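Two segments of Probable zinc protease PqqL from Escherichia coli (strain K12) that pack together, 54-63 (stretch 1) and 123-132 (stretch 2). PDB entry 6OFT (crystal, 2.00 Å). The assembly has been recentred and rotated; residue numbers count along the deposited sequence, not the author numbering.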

# COMPACT_ATOMS: atom_id res chain seq x y z
N HIS A 54 6.93 -14.77 6.37
CA HIS A 54 7.84 -13.80 7.00
C HIS A 54 9.09 -14.50 7.55
O HIS A 54 10.19 -13.95 7.45
N PHE A 55 8.92 -15.71 8.13
CA PHE A 55 10.03 -16.51 8.66
C PHE A 55 10.96 -16.92 7.48
O PHE A 55 12.17 -16.75 7.59
N VAL A 56 10.38 -17.38 6.34
CA VAL A 56 11.13 -17.75 5.12
C VAL A 56 12.02 -16.56 4.65
O VAL A 56 13.18 -16.77 4.33
N GLU A 57 11.44 -15.33 4.63
CA GLU A 57 12.10 -14.08 4.24
C GLU A 57 13.39 -13.84 5.05
O GLU A 57 14.44 -13.59 4.47
N HIS A 58 13.30 -13.97 6.38
CA HIS A 58 14.44 -13.87 7.30
C HIS A 58 15.50 -14.95 7.01
O HIS A 58 16.70 -14.67 7.05
N MET A 59 15.06 -16.16 6.65
CA MET A 59 15.97 -17.28 6.38
C MET A 59 16.82 -17.10 5.12
O MET A 59 17.80 -17.83 4.96
N MET A 60 16.51 -16.10 4.26
CA MET A 60 17.30 -15.86 3.04
C MET A 60 18.68 -15.28 3.38
O MET A 60 19.65 -15.48 2.65
N PHE A 61 18.76 -14.61 4.53
CA PHE A 61 19.99 -13.98 5.01
C PHE A 61 20.75 -14.88 5.98
O PHE A 61 21.71 -14.42 6.59
N ASN A 62 20.34 -16.16 6.12
CA ASN A 62 21.00 -17.03 7.08
C ASN A 62 21.50 -18.37 6.51
O ASN A 62 21.77 -19.30 7.27
N GLY A 63 21.70 -18.44 5.20
CA GLY A 63 22.26 -19.64 4.59
C GLY A 63 21.73 -20.04 3.24
O GLY A 63 20.53 -20.26 3.06
N ALA A 123 18.09 -21.90 -3.70
CA ALA A 123 19.18 -22.59 -2.99
C ALA A 123 19.36 -22.22 -1.51
O ALA A 123 20.42 -22.52 -0.94
N ALA A 124 18.31 -21.68 -0.86
CA ALA A 124 18.33 -21.39 0.59
C ALA A 124 18.37 -22.75 1.31
O ALA A 124 17.70 -23.69 0.86
N THR A 125 19.17 -22.88 2.39
CA THR A 125 19.38 -24.18 3.06
C THR A 125 18.57 -24.45 4.34
O THR A 125 18.41 -25.63 4.68
N PHE A 126 18.11 -23.41 5.07
CA PHE A 126 17.34 -23.59 6.32
C PHE A 126 18.03 -24.53 7.32
O PHE A 126 17.44 -25.52 7.74
N GLU A 127 19.29 -24.21 7.68
CA GLU A 127 20.09 -24.96 8.65
C GLU A 127 19.39 -24.87 10.01
O GLU A 127 18.97 -23.78 10.40
N LYS A 128 19.26 -26.00 10.71
CA LYS A 128 18.61 -26.13 12.02
C LYS A 128 19.03 -25.03 13.00
O LYS A 128 18.17 -24.35 13.56
N LEU A 129 20.36 -24.85 13.17
CA LEU A 129 20.94 -23.87 14.07
C LEU A 129 20.53 -22.44 13.71
O LEU A 129 20.22 -21.67 14.61
N GLU A 130 20.47 -22.13 12.40
CA GLU A 130 20.07 -20.81 11.88
C GLU A 130 18.60 -20.53 12.08
O GLU A 130 18.24 -19.40 12.42
N VAL A 131 17.74 -21.55 11.84
CA VAL A 131 16.29 -21.47 12.05
C VAL A 131 16.04 -21.15 13.54
O VAL A 131 15.34 -20.18 13.84
N ASP A 132 16.67 -21.91 14.46
CA ASP A 132 16.57 -21.71 15.92
C ASP A 132 16.98 -20.30 16.34
O ASP A 132 16.31 -19.71 17.18

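The contact between the two stretches buries 534 Å² and has an apolar part, formed in stretch 1 by Phe 55, Val 56, Met 59 and Met 60, and a more polar part around Asn 62 and Gly 63. Met 59 is the central bump. Its CA-to-CB bond points toward stretch 2, and with all three chi angles in the m well the side chain curls into the hollow between the ring of Phe 126 and the first turn of the helix 128-132. CB of Met 59 lies 3.6 Å from CE1 of Phe 126, while its CE methyl reaches 3.8 Å from CB of Glu 130 and 3.7 Å from CG2 of Val 131.

Phe 126 fills the complementary hollow on stretch 1. Its CA-to-CB bond points away, but the m rotamer (chi1 -53°) brings the ring back among Val 56, Met 59 and Met 60. Val 56, in t, makes the looser contact, CG2 to CE1 of Phe 126 at 4.3 Å. Met 60 also starts away from stretch 2 and returns: chi1 and chi2 are both m, and a chi3 of 104° sets its CE methyl 3.8 Å from CZ of Phe 126 and 3.4 Å from CB of Ala 124, whose small methyl points toward stretch 1. Farther back along the helix, Phe 55 (t) extends its ring tip to Val 131, also t. CZ of Phe 55 is 3.8 Å from CG1 of Val 131 and 3.6 Å from its carbonyl O, which meets the ring at its edge, near the ring plane.

Past the type I turn from Met 59 to Asn 62, the fit depends on a missing side chain. A CB on Gly 63 would clash with OE1 of Glu 127 and OG1 of Thr 125, and its backbone angles by themselves call for glycine. The close approach lets N of Thr 125 donate a nearly straight hydrogen bond to O of Gly 63 (3.0 Å). The CA-to-CB bonds of Asn 62 (m) and Glu 130 (m, m) each point toward the other stretch; CG of Glu 130 packs 3.2 Å from O of Asn 62. The facing OD1 of Asn 62 and OE1 of Glu 130, also 3.2 Å apart, are two acceptors without a hydrogen bond between them.

Two waters sit between the backbones. Water 1 lies 2.6 Å from both O of Met 59 and O of Gly 63, and accepts from N of Phe 126 at 3.1 Å. Water 2 lies 2.7 Å from O of Asn 62 and accepts from N of Glu 127 at 3.0 Å.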

# COMPACT_ATOMS: atom_id res chain seq x y z
CB HIS A 54 7.06 -12.99 8.06
CG HIS A 54 7.89 -12.06 8.89
ND1 HIS A 54 8.02 -12.24 10.26
CD2 HIS A 54 8.58 -10.96 8.53
CE1 HIS A 54 8.80 -11.26 10.68
NE2 HIS A 54 9.17 -10.47 9.68
CB PHE A 55 9.52 -17.75 9.43
CG PHE A 55 10.45 -18.36 10.48
CD1 PHE A 55 11.81 -18.52 10.22
CD2 PHE A 55 9.94 -18.83 11.69
CE1 PHE A 55 12.66 -19.09 11.18
CE2 PHE A 55 10.79 -19.41 12.64
CZ PHE A 55 12.14 -19.55 12.38
CB VAL A 56 10.22 -18.31 3.97
CG1 VAL A 56 10.92 -18.30 2.62
CG2 VAL A 56 9.73 -19.72 4.30
CB GLU A 57 11.11 -12.92 4.38
CG GLU A 57 11.67 -11.56 3.96
CD GLU A 57 11.53 -10.53 5.07
OE1 GLU A 57 12.56 -10.08 5.60
OE2 GLU A 57 10.38 -10.21 5.43
CB HIS A 58 13.95 -13.99 8.75
CG HIS A 58 13.44 -12.70 9.32
ND1 HIS A 58 14.12 -12.04 10.32
CD2 HIS A 58 12.35 -11.97 8.99
CE1 HIS A 58 13.43 -10.95 10.57
NE2 HIS A 58 12.36 -10.86 9.79
CB MET A 59 15.22 -18.63 6.34
CG MET A 59 14.70 -19.12 7.70
SD MET A 59 15.87 -19.08 9.09
CE MET A 59 17.28 -20.05 8.40
CB MET A 60 16.55 -14.95 2.05
CG MET A 60 15.30 -15.59 1.43
SD MET A 60 15.53 -17.21 0.66
CE MET A 60 14.81 -18.24 1.92
CB PHE A 61 19.65 -12.62 5.66
CG PHE A 61 18.90 -11.70 4.71
CD1 PHE A 61 19.59 -10.92 3.79
CD2 PHE A 61 17.51 -11.65 4.72
CE1 PHE A 61 18.90 -10.08 2.91
CE2 PHE A 61 16.82 -10.83 3.83
CZ PHE A 61 17.52 -10.05 2.93
CB ASN A 62 20.10 -17.25 8.32
CG ASN A 62 19.97 -15.98 9.13
OD1 ASN A 62 20.86 -15.60 9.88
ND2 ASN A 62 18.86 -15.29 8.95
CB ALA A 123 20.49 -22.42 -3.75
CB ALA A 124 17.09 -20.63 0.99
CB THR A 125 20.88 -24.40 3.34
OG1 THR A 125 21.39 -23.31 4.12
CG2 THR A 125 21.70 -24.57 2.06
CB PHE A 126 15.89 -24.07 6.04
CG PHE A 126 15.12 -23.23 5.07
CD1 PHE A 126 14.40 -22.12 5.50
CD2 PHE A 126 15.12 -23.54 3.71
CE1 PHE A 126 13.70 -21.33 4.58
CE2 PHE A 126 14.42 -22.75 2.80
CZ PHE A 126 13.72 -21.65 3.24
CB GLU A 127 21.51 -24.37 8.77
CG GLU A 127 22.34 -24.44 7.49
CD GLU A 127 23.53 -23.50 7.47
OE1 GLU A 127 23.48 -22.48 6.74
OE2 GLU A 127 24.52 -23.77 8.19
CB LYS A 128 18.90 -27.52 12.64
CG LYS A 128 17.93 -27.93 13.72
CD LYS A 128 18.64 -28.44 14.97
CE LYS A 128 17.67 -29.02 15.97
NZ LYS A 128 16.76 -27.99 16.56
CB LEU A 129 22.47 -24.03 14.16
CG LEU A 129 22.99 -25.16 15.07
CD1 LEU A 129 24.42 -25.54 14.71
CD2 LEU A 129 22.90 -24.80 16.54
CB GLU A 130 20.46 -20.62 10.40
CG GLU A 130 21.97 -20.55 10.17
CD GLU A 130 22.71 -19.36 10.73
OE1 GLU A 130 22.08 -18.34 11.09
OE2 GLU A 130 23.96 -19.44 10.80
CB VAL A 131 15.57 -22.77 11.58
CG1 VAL A 131 14.12 -22.81 12.04
CG2 VAL A 131 15.65 -22.92 10.05
CB ASP A 132 17.39 -22.77 16.67
CG ASP A 132 16.84 -24.19 16.57
OD1 ASP A 132 15.64 -24.35 16.22
OD2 ASP A 132 17.59 -25.14 16.87
O HOH W 1 18.63 -20.34 4.88
O HOH W 2 20.33 -21.58 6.84